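Local coordinates for invasin ipaB (Shigella flexneri, PDB 3U0C), which inserts with its partner IpaC into the host cell membrane to form the pore through which type III secretion effectors pass into the cytosol, at residues Gln115-Lys118 and Leu119-Asp123; Glu130-Ile133 and Asn134-Gln137; Leu173-Gln176 and Lys177-Ile181; Lys184-Asp187 and Lys188-Leu192. All coordinates share one frame; numbering follows the deposited sequence.

Interaction 1: Gln115-Lys118 and Leu119-Asp123; sequences QINK and LKNAD
The carboxamides of Asn117 and Asn121, one helical turn apart, meet nearly at right angles, their planes 82° apart, so neither lies flat on the other. Contact is loose: Asn117 OD1 is 3.9 Å from Asn121 OD1, and the two ND2 atoms stand at a similar distance. The amide of Asn121 also lies beside the backbone, with its CG 3.6 Å from Asn117 O. That carbonyl is occupied by the main chain, accepting from Asn121 N at 3.1 Å in a nearly straight bond (168°). The two side chains reach each other because they leave the helix differently: in Asn117 CG swings beside its own carbonyl carbon (chi1 170°), whereas in Asn121 it sits beside the backbone N. Short polar amides suit this exposed surface.

Leu119 belongs to another face. Its CB rests 3.4 Å from Gln115 O, the carbonyl that its own N binds at 2.8 Å, and the side chain packs on Ile174 of helix 150-197. Ile116 likewise touches Thr178, and Gln115 sets its CG against Ile181 and its OE1 beside Ile174. Ala122, whose N bonds to Lys118 O, adds just a methyl. Apolar contacts toward the partner helix and amides and lysines on the exposed surface make an amphipathic helix, as expected of the antiparallel coiled coil in this N-terminal region of the translocator.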
loop_
_atom_site.group_PDB
_atom_site.type_symbol
_atom_site.label_atom_id
_atom_site.label_comp_id
_atom_site.label_asym_id
_atom_site.label_seq_id
_atom_site.Cartn_x
_atom_site.Cartn_y
_atom_site.Cartn_z
ATOM N N GLN A 115 6.802 9.686 -3.121
ATOM C CA GLN A 115 7.786 9.773 -2.052
ATOM C C GLN A 115 9.200 9.452 -2.520
ATOM O O GLN A 115 10.153 10.084 -2.073
ATOM C CB GLN A 115 7.427 8.868 -0.883
ATOM C CG GLN A 115 6.260 9.360 -0.075
ATOM C CD GLN A 115 6.511 10.726 0.510
ATOM O OE1 GLN A 115 7.583 10.993 1.070
ATOM N NE2 GLN A 115 5.529 11.609 0.380
ATOM N N ILE A 116 9.323 8.446 -3.386
ATOM C CA ILE A 116 10.594 8.104 -4.020
ATOM C C ILE A 116 11.166 9.297 -4.791
ATOM O O ILE A 116 12.361 9.612 -4.678
ATOM C CB ILE A 116 10.447 6.890 -4.961
ATOM C CG1 ILE A 116 10.208 5.608 -4.154
ATOM C CG2 ILE A 116 11.688 6.745 -5.823
ATOM C CD1 ILE A 116 11.418 5.087 -3.434
ATOM N N ASN A 117 10.322 9.980 -5.558
ATOM C CA ASN A 117 10.780 11.200 -6.223
ATOM C C ASN A 117 11.205 12.269 -5.224
ATOM O O ASN A 117 12.236 12.920 -5.409
ATOM C CB ASN A 117 9.725 11.771 -7.169
ATOM C CG ASN A 117 10.091 13.162 -7.672
ATOM O OD1 ASN A 117 11.081 13.336 -8.410
ATOM N ND2 ASN A 117 9.308 14.169 -7.265
ATOM N N LYS A 118 10.409 12.451 -4.176
ATOM C CA LYS A 118 10.719 13.411 -3.120
ATOM C C LYS A 118 12.074 13.121 -2.473
ATOM O O LYS A 118 12.826 14.039 -2.124
ATOM C CB LYS A 118 9.623 13.420 -2.047
ATOM C CG LYS A 118 8.354 14.116 -2.475
ATOM C CD LYS A 118 7.505 14.502 -1.290
ATOM C CE LYS A 118 6.186 15.121 -1.732
ATOM N NZ LYS A 118 6.284 16.554 -2.157
ATOM N N LEU A 119 12.367 11.836 -2.314
ATOM C CA LEU A 119 13.584 11.389 -1.665
ATOM C C LEU A 119 14.812 11.625 -2.540
ATOM O O LEU A 119 15.906 11.810 -2.037
ATOM C CB LEU A 119 13.472 9.913 -1.323
ATOM C CG LEU A 119 14.713 9.194 -0.796
ATOM C CD1 LEU A 119 15.201 9.855 0.486
ATOM C CD2 LEU A 119 14.387 7.717 -0.571
ATOM N N LYS A 120 14.623 11.585 -3.850
ATOM C CA LYS A 120 15.701 11.885 -4.772
ATOM C C LYS A 120 16.044 13.368 -4.748
ATOM O O LYS A 120 17.219 13.751 -4.734
ATOM C CB LYS A 120 15.295 11.486 -6.176
ATOM C CG LYS A 120 15.853 12.370 -7.272
ATOM C CD LYS A 120 15.123 12.010 -8.549
ATOM C CE LYS A 120 15.536 12.821 -9.760
ATOM N NZ LYS A 120 14.589 12.427 -10.853
ATOM N N ASN A 121 15.017 14.209 -4.751
ATOM C CA ASN A 121 15.261 15.635 -4.616
ATOM C C ASN A 121 15.984 15.941 -3.308
ATOM O O ASN A 121 16.805 16.848 -3.246
ATOM C CB ASN A 121 13.967 16.431 -4.710
ATOM C CG ASN A 121 13.315 16.309 -6.069
ATOM O OD1 ASN A 121 13.881 15.721 -6.995
ATOM N ND2 ASN A 121 12.119 16.872 -6.202
ATOM N N ALA A 122 15.687 15.165 -2.270
ATOM C CA ALA A 122 16.303 15.367 -0.973
ATOM C C ALA A 122 17.772 14.984 -1.005
ATOM O O ALA A 122 18.611 15.696 -0.447
ATOM C CB ALA A 122 15.575 14.593 0.100
ATOM N N ASP A 123 18.101 13.875 -1.655
ATOM C CA ASP A 123 19.515 13.542 -1.797
ATOM C C ASP A 123 20.244 14.598 -2.627
ATOM O O ASP A 123 21.442 14.843 -2.429
ATOM C CB ASP A 123 19.680 12.162 -2.435
ATOM C CG ASP A 123 19.280 11.036 -1.500
ATOM O OD1 ASP A 123 19.150 11.290 -0.285
ATOM O OD2 ASP A 123 19.076 9.868 -1.892
#

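Interaction 2: Glu130-Ile133 and Asn134-Gln137; sequences ENKI and NQIQ
Regular i to i+4 hydrogen bonds join Glu130-Ile133 to Asn134-Gln137, such as Asn134 N to Glu130 O at 3.0 Å and Ile136 N to Lys132 O at 2.8 Å, the latter fairly straight at 163°. On this backbone Ile133 and Gln137 run side by side and point the same way. The CG2 branch of Ile133, set beside its own carbonyl carbon, faces the flank of the glutamine: it is 3.6 Å from Gln137 CD and equally far from NE2. The extended chain of Gln137 carries that NE2 onward to a hydrogen bond with Glu157 of helix 150-197, so the isoleucine methyl lines one flank of an amide whose polar end is tied to the partner helix.

Gln135 approaches Lys132 at a slant, its OE1 3.4 Å from Lys132 CA and 4.1 Å from Lys132 CG. It is thus the amide oxygen that comes up to the root of the lysine, whose extended chain suits an exposed position.

Ile133 and Ile136 are buried, and their branched hydrocarbon bulk fits there: Ile133 packs on Leu160 and Lys164, Ile136 on Glu156. Apolar residues three apart, facing a second helix and bordered by polar ones, are characteristic of a coiled-coil seam.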
loop_
_atom_site.group_PDB
_atom_site.type_symbol
_atom_site.label_atom_id
_atom_site.label_comp_id
_atom_site.label_asym_id
_atom_site.label_seq_id
_atom_site.Cartn_x
_atom_site.Cartn_y
_atom_site.Cartn_z
ATOM N N GLU A 130 26.613 19.977 0.205
ATOM C CA GLU A 130 27.920 19.426 0.525
ATOM C C GLU A 130 28.966 20.093 -0.351
ATOM O O GLU A 130 30.101 20.291 0.072
ATOM C CB GLU A 130 27.947 17.910 0.329
ATOM C CG GLU A 130 27.233 17.121 1.419
ATOM C CD GLU A 130 27.351 15.622 1.225
ATOM O OE1 GLU A 130 27.764 15.189 0.120
ATOM O OE2 GLU A 130 27.027 14.872 2.189
ATOM N N ASN A 131 28.575 20.423 -1.576
ATOM C CA ASN A 131 29.436 21.143 -2.498
ATOM C C ASN A 131 29.766 22.554 -2.011
ATOM O O ASN A 131 30.937 22.934 -1.932
ATOM C CB ASN A 131 28.807 21.202 -3.882
ATOM C CG ASN A 131 28.809 19.864 -4.554
ATOM O OD1 ASN A 131 29.565 18.980 -4.152
ATOM N ND2 ASN A 131 27.959 19.683 -5.573
ATOM N N LYS A 132 28.731 23.322 -1.688
ATOM C CA LYS A 132 28.929 24.682 -1.234
ATOM C C LYS A 132 29.874 24.737 -0.029
ATOM O O LYS A 132 30.769 25.571 0.025
ATOM C CB LYS A 132 27.587 25.338 -0.927
ATOM C CG LYS A 132 26.724 25.491 -2.170
ATOM C CD LYS A 132 25.387 26.145 -1.846
ATOM C CE LYS A 132 24.496 26.179 -3.072
ATOM N NZ LYS A 132 23.313 27.049 -2.821
ATOM N N ILE A 133 29.665 23.827 0.920
ATOM C CA ILE A 133 30.533 23.676 2.086
ATOM C C ILE A 133 31.970 23.304 1.723
ATOM O O ILE A 133 32.904 23.878 2.274
ATOM C CB ILE A 133 29.972 22.621 3.070
ATOM C CG1 ILE A 133 28.701 23.144 3.742
ATOM C CG2 ILE A 133 31.018 22.238 4.110
ATOM C CD1 ILE A 133 27.880 22.064 4.400
ATOM N N ASN A 134 32.167 22.354 0.812
ATOM C CA ASN A 134 33.539 21.995 0.454
ATOM C C ASN A 134 34.224 23.123 -0.308
ATOM O O ASN A 134 35.379 23.458 -0.054
ATOM C CB ASN A 134 33.609 20.682 -0.318
ATOM C CG ASN A 134 33.199 19.483 0.532
ATOM O OD1 ASN A 134 32.432 19.624 1.495
ATOM N ND2 ASN A 134 33.716 18.296 0.188
ATOM N N GLN A 135 33.480 23.705 -1.236
ATOM C CA GLN A 135 33.929 24.862 -1.973
ATOM C C GLN A 135 34.391 25.924 -1.006
ATOM O O GLN A 135 35.529 26.387 -1.085
ATOM C CB GLN A 135 32.780 25.421 -2.795
ATOM C CG GLN A 135 32.319 24.511 -3.916
ATOM C CD GLN A 135 31.141 25.114 -4.621
ATOM O OE1 GLN A 135 30.395 25.927 -4.025
ATOM N NE2 GLN A 135 30.938 24.729 -5.886
ATOM N N ILE A 136 33.506 26.312 -0.097
ATOM C CA ILE A 136 33.824 27.365 0.846
ATOM C C ILE A 136 34.972 26.949 1.764
ATOM O O ILE A 136 35.847 27.762 2.079
ATOM C CB ILE A 136 32.607 27.772 1.672
ATOM C CG1 ILE A 136 32.899 29.037 2.452
ATOM C CG2 ILE A 136 32.239 26.676 2.648
ATOM C CD1 ILE A 136 31.708 29.588 3.142
ATOM N N GLN A 137 34.990 25.678 2.162
ATOM C CA GLN A 137 36.033 25.191 3.057
ATOM C C GLN A 137 37.398 25.296 2.387
ATOM O O GLN A 137 38.353 25.773 2.999
ATOM C CB GLN A 137 35.749 23.766 3.558
ATOM C CG GLN A 137 34.806 23.744 4.766
ATOM C CD GLN A 137 34.448 22.340 5.281
ATOM O OE1 GLN A 137 34.791 21.320 4.673
ATOM N NE2 GLN A 137 33.738 22.293 6.410
#

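Interaction 3: Leu173-Gln176 and Lys177-Ile181; sequences LIEQ and KTLSI
Thr178 and Ile174 are joined twice, through the threonine's side chain and through its main chain. Starting at CB, the threonine lies 3.3 Å from Glu175 O and a little farther from Ile174 O. From there OG1 turns back beside the backbone N (chi1 -62°) and gives a hydrogen bond to Ile174 O, with 3.2 Å between Thr178 OG1 and that oxygen. The hydroxyl comes in above the carbonyl plane, 44° out of it, whereas Thr178 N reaches the same oxygen at 2.9 Å nearly along the C=O axis, in an almost straight bond (175°). Two donors therefore grip one acceptor, and the hydroxyl of this buried residue is satisfied within its own helix. The other branch, CG2, points to the partner helix.

A threonine hydroxyl bonded back to the carbonyl four residues earlier is a common way to place this residue on the buried side of a helix, here in the antiparallel pair of helices 71-141 and 150-197, where Thr178 also touches Tyr112.

Farther round the turn, Gln176, its chain bent at chi2, crosses Leu179 at a slant, bringing OE1 to 4.1 Å from Leu179 CD1. Leu179 CG lies 3.3 Å from Glu175 O, which takes the backbone bond of Leu179 N. The carboxylate of Glu175 pairs with Arg171, one turn earlier. Lys177 sends an extended chain away from the turn, with CG 3.7 Å from Leu173 O, a suitable course for an exposed lysine.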
loop_
_atom_site.group_PDB
_atom_site.type_symbol
_atom_site.label_atom_id
_atom_site.label_comp_id
_atom_site.label_asym_id
_atom_site.label_seq_id
_atom_site.Cartn_x
_atom_site.Cartn_y
_atom_site.Cartn_z
ATOM N N LEU A 173 13.422 11.380 7.238
ATOM C CA LEU A 173 11.968 11.369 7.389
ATOM C C LEU A 173 11.298 10.814 6.134
ATOM O O LEU A 173 10.460 9.896 6.207
ATOM C CB LEU A 173 11.428 12.768 7.692
ATOM C CG LEU A 173 11.313 13.127 9.177
ATOM C CD1 LEU A 173 11.087 14.626 9.398
ATOM C CD2 LEU A 173 10.205 12.301 9.816
ATOM N N ILE A 174 11.667 11.367 4.983
ATOM C CA ILE A 174 11.119 10.919 3.708
ATOM C C ILE A 174 11.405 9.438 3.488
ATOM O O ILE A 174 10.507 8.665 3.155
ATOM C CB ILE A 174 11.698 11.726 2.530
ATOM C CG1 ILE A 174 11.332 13.205 2.667
ATOM C CG2 ILE A 174 11.196 11.168 1.207
ATOM C CD1 ILE A 174 12.166 14.122 1.800
ATOM N N GLU A 175 12.662 9.050 3.679
ATOM C CA GLU A 175 13.064 7.657 3.523
ATOM C C GLU A 175 12.204 6.749 4.395
ATOM O O GLU A 175 11.826 5.653 3.983
ATOM C CB GLU A 175 14.542 7.483 3.877
ATOM C CG GLU A 175 15.053 6.059 3.725
ATOM C CD GLU A 175 16.565 5.984 3.684
ATOM O OE1 GLU A 175 17.211 6.425 4.657
ATOM O OE2 GLU A 175 17.109 5.483 2.677
ATOM N N GLN A 176 11.899 7.214 5.602
ATOM C CA GLN A 176 11.067 6.456 6.527
ATOM C C GLN A 176 9.670 6.254 5.951
ATOM O O GLN A 176 9.128 5.149 5.984
ATOM C CB GLN A 176 10.982 7.166 7.879
ATOM C CG GLN A 176 12.059 6.749 8.868
ATOM C CD GLN A 176 12.659 5.396 8.538
ATOM O OE1 GLN A 176 11.999 4.364 8.663
ATOM N NE2 GLN A 176 13.918 5.394 8.117
ATOM N N LYS A 177 9.092 7.329 5.425
ATOM C CA LYS A 177 7.763 7.267 4.819
ATOM C C LYS A 177 7.740 6.299 3.645
ATOM O O LYS A 177 6.841 5.478 3.528
ATOM C CB LYS A 177 7.280 8.629 4.350
ATOM C CG LYS A 177 6.863 9.547 5.465
ATOM C CD LYS A 177 6.285 10.828 4.905
ATOM C CE LYS A 177 6.100 11.879 5.990
ATOM N NZ LYS A 177 5.248 13.015 5.510
ATOM N N THR A 178 8.732 6.411 2.769
ATOM C CA THR A 178 8.910 5.453 1.692
ATOM C C THR A 178 8.781 4.008 2.190
ATOM O O THR A 178 7.964 3.229 1.682
ATOM C CB THR A 178 10.305 5.594 1.048
ATOM O OG1 THR A 178 10.440 6.898 0.470
ATOM C CG2 THR A 178 10.462 4.551 -0.027
ATOM N N LEU A 179 9.592 3.680 3.194
ATOM C CA LEU A 179 9.671 2.338 3.753
ATOM C C LEU A 179 8.349 1.923 4.402
ATOM O O LEU A 179 7.943 0.761 4.330
ATOM C CB LEU A 179 10.805 2.269 4.780
ATOM C CG LEU A 179 12.233 2.351 4.215
ATOM C CD1 LEU A 179 13.290 2.276 5.323
ATOM C CD2 LEU A 179 12.482 1.274 3.169
ATOM N N SER A 180 7.692 2.897 5.021
ATOM C CA SER A 180 6.409 2.710 5.670
ATOM C C SER A 180 5.328 2.357 4.644
ATOM O O SER A 180 4.542 1.424 4.837
ATOM C CB SER A 180 6.028 3.986 6.419
ATOM O OG SER A 180 4.729 3.895 6.977
ATOM N N ILE A 181 5.285 3.128 3.566
ATOM C CA ILE A 181 4.376 2.875 2.458
ATOM C C ILE A 181 4.602 1.484 1.885
ATOM O O ILE A 181 3.651 0.744 1.662
ATOM C CB ILE A 181 4.553 3.920 1.340
ATOM C CG1 ILE A 181 4.151 5.309 1.826
ATOM C CG2 ILE A 181 3.740 3.563 0.121
ATOM C CD1 ILE A 181 4.593 6.404 0.879
#

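Interaction 4: Lys184-Asp187 and Lys188-Leu192; sequences KLTD and KSMQL
Asp187 and Gln191, one turn apart, are clamped by a hydrogen bond from Gln191 NE2 to Asp187 OD2, 2.7 Å long and almost perfectly straight (179°). The oxygen lies in the plane of the amide, while the carboxylate is turned 61° from that plane. With CG trans to its amide nitrogen (chi1 176°), Asp187 sends the carboxylate toward the following turn. Glutamine suits the other end, being long enough to span the turn and carrying a donor at its tip.

Lys188 approaches the same carboxylate oxygen. Its chain, bent at chi2 and chi4, curls back to put NZ 3.7 Å from Asp187 OD2, a long salt bridge, and 3.4 Å from Lys184 O in a weak hydrogen bond. Its positive charge probably helps to stabilise the negative aspartate.

Another flank carries Thr186 and Met190, the latter bent at chi3 to bring its CE within 3.2 Å of Thr186 CG2, a tight meeting of methyls. Thr186 O accepts both from Met190 N and, at 3.2 Å on a lone pair, from Ser189 OG.

Toward helix 71-141, Lys188 lays its chain on Glu104, Thr105 and Leu108, Leu192 packs on Ile98, and Gln191 OE1 takes a weak hydrogen bond from Lys97. The polar cluster thus borders the seam between the two long antiparallel helices.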
loop_
_atom_site.group_PDB
_atom_site.type_symbol
_atom_site.label_atom_id
_atom_site.label_comp_id
_atom_site.label_asym_id
_atom_site.label_seq_id
_atom_site.Cartn_x
_atom_site.Cartn_y
_atom_site.Cartn_z
ATOM N N LYS A 184 3.048 -0.914 4.071
ATOM C CA LYS A 184 1.620 -0.907 3.874
ATOM C C LYS A 184 1.233 -1.705 2.621
ATOM O O LYS A 184 0.207 -2.369 2.613
ATOM C CB LYS A 184 1.068 0.519 3.811
ATOM C CG LYS A 184 0.922 1.193 5.177
ATOM C CD LYS A 184 0.323 2.588 5.077
ATOM C CE LYS A 184 0.684 3.440 6.301
ATOM N NZ LYS A 184 -0.141 4.686 6.385
ATOM N N LEU A 185 2.056 -1.641 1.572
ATOM C CA LEU A 185 1.783 -2.424 0.369
ATOM C C LEU A 185 1.895 -3.901 0.691
ATOM O O LEU A 185 1.056 -4.698 0.268
ATOM C CB LEU A 185 2.704 -2.051 -0.797
ATOM C CG LEU A 185 2.283 -0.781 -1.545
ATOM C CD1 LEU A 185 3.455 -0.130 -2.273
ATOM C CD2 LEU A 185 1.135 -1.055 -2.486
ATOM N N THR A 186 2.932 -4.256 1.440
ATOM C CA THR A 186 3.071 -5.611 1.928
ATOM C C THR A 186 1.851 -6.038 2.750
ATOM O O THR A 186 1.362 -7.158 2.584
ATOM C CB THR A 186 4.380 -5.818 2.715
ATOM O OG1 THR A 186 5.487 -5.510 1.868
ATOM C CG2 THR A 186 4.522 -7.266 3.146
ATOM N N ASP A 187 1.337 -5.156 3.606
ATOM C CA ASP A 187 0.107 -5.491 4.316
ATOM C C ASP A 187 -1.030 -5.814 3.356
ATOM O O ASP A 187 -1.886 -6.646 3.661
ATOM C CB ASP A 187 -0.379 -4.383 5.250
ATOM C CG ASP A 187 -1.725 -4.731 5.898
ATOM O OD1 ASP A 187 -1.718 -5.542 6.847
ATOM O OD2 ASP A 187 -2.779 -4.233 5.442
ATOM N N LYS A 188 -1.066 -5.132 2.217
ATOM C CA LYS A 188 -2.138 -5.370 1.261
ATOM C C LYS A 188 -2.003 -6.754 0.646
ATOM O O LYS A 188 -3.005 -7.402 0.335
ATOM C CB LYS A 188 -2.206 -4.281 0.195
ATOM C CG LYS A 188 -2.554 -2.907 0.763
ATOM C CD LYS A 188 -3.741 -2.981 1.714
ATOM C CE LYS A 188 -4.019 -1.656 2.387
ATOM N NZ LYS A 188 -2.882 -1.232 3.280
ATOM N N SER A 189 -0.775 -7.230 0.501
ATOM C CA SER A 189 -0.583 -8.561 -0.043
ATOM C C SER A 189 -0.931 -9.627 1.006
ATOM O O SER A 189 -1.397 -10.708 0.668
ATOM C CB SER A 189 0.826 -8.740 -0.619
ATOM O OG SER A 189 1.702 -9.347 0.308
ATOM N N MET A 190 -0.735 -9.306 2.279
ATOM C CA MET A 190 -1.155 -10.203 3.354
ATOM C C MET A 190 -2.669 -10.265 3.460
ATOM O O MET A 190 -3.236 -11.347 3.584
ATOM C CB MET A 190 -0.584 -9.773 4.703
ATOM C CG MET A 190 0.910 -9.989 4.831
ATOM S SD MET A 190 1.606 -9.155 6.266
ATOM C CE MET A 190 2.512 -7.806 5.522
ATOM N N GLN A 191 -3.320 -9.105 3.429
ATOM C CA GLN A 191 -4.776 -9.049 3.473
ATOM C C GLN A 191 -5.372 -9.860 2.330
ATOM O O GLN A 191 -6.400 -10.523 2.507
ATOM C CB GLN A 191 -5.296 -7.621 3.378
ATOM C CG GLN A 191 -5.043 -6.726 4.592
ATOM C CD GLN A 191 -5.958 -5.514 4.583
ATOM O OE1 GLN A 191 -7.146 -5.636 4.308
ATOM N NE2 GLN A 191 -5.413 -4.347 4.864
ATOM N N LEU A 192 -4.737 -9.789 1.162
ATOM C CA LEU A 192 -5.224 -10.502 -0.012
ATOM C C LEU A 192 -5.169 -12.013 0.194
ATOM O O LEU A 192 -6.138 -12.711 -0.083
ATOM C CB LEU A 192 -4.457 -10.119 -1.276
ATOM C CG LEU A 192 -4.895 -10.861 -2.548
ATOM C CD1 LEU A 192 -6.399 -10.742 -2.770
ATOM C CD2 LEU A 192 -4.135 -10.357 -3.757
#

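How the interactions relate
Each contact joins consecutive turns of one helix, so none closes a loop and none nests in or crosses another. From the N terminus, interaction 1 and then interaction 2 follow in series on helix 71-141, their centres 22 Å apart. The chain then reverses, and helix 150-197 runs back with interaction 3 and then interaction 4, centres 17 Å apart and adjoining along the helix. Across the two helices only interactions 1 and 3 touch: they face each other, about 10 Å between centres, and so tie the arms of the hairpin together. Interaction 2 lies nearer the helix reversal, while interaction 4 lies farther back along the hairpin, about 44 Å from interaction 2 between centres.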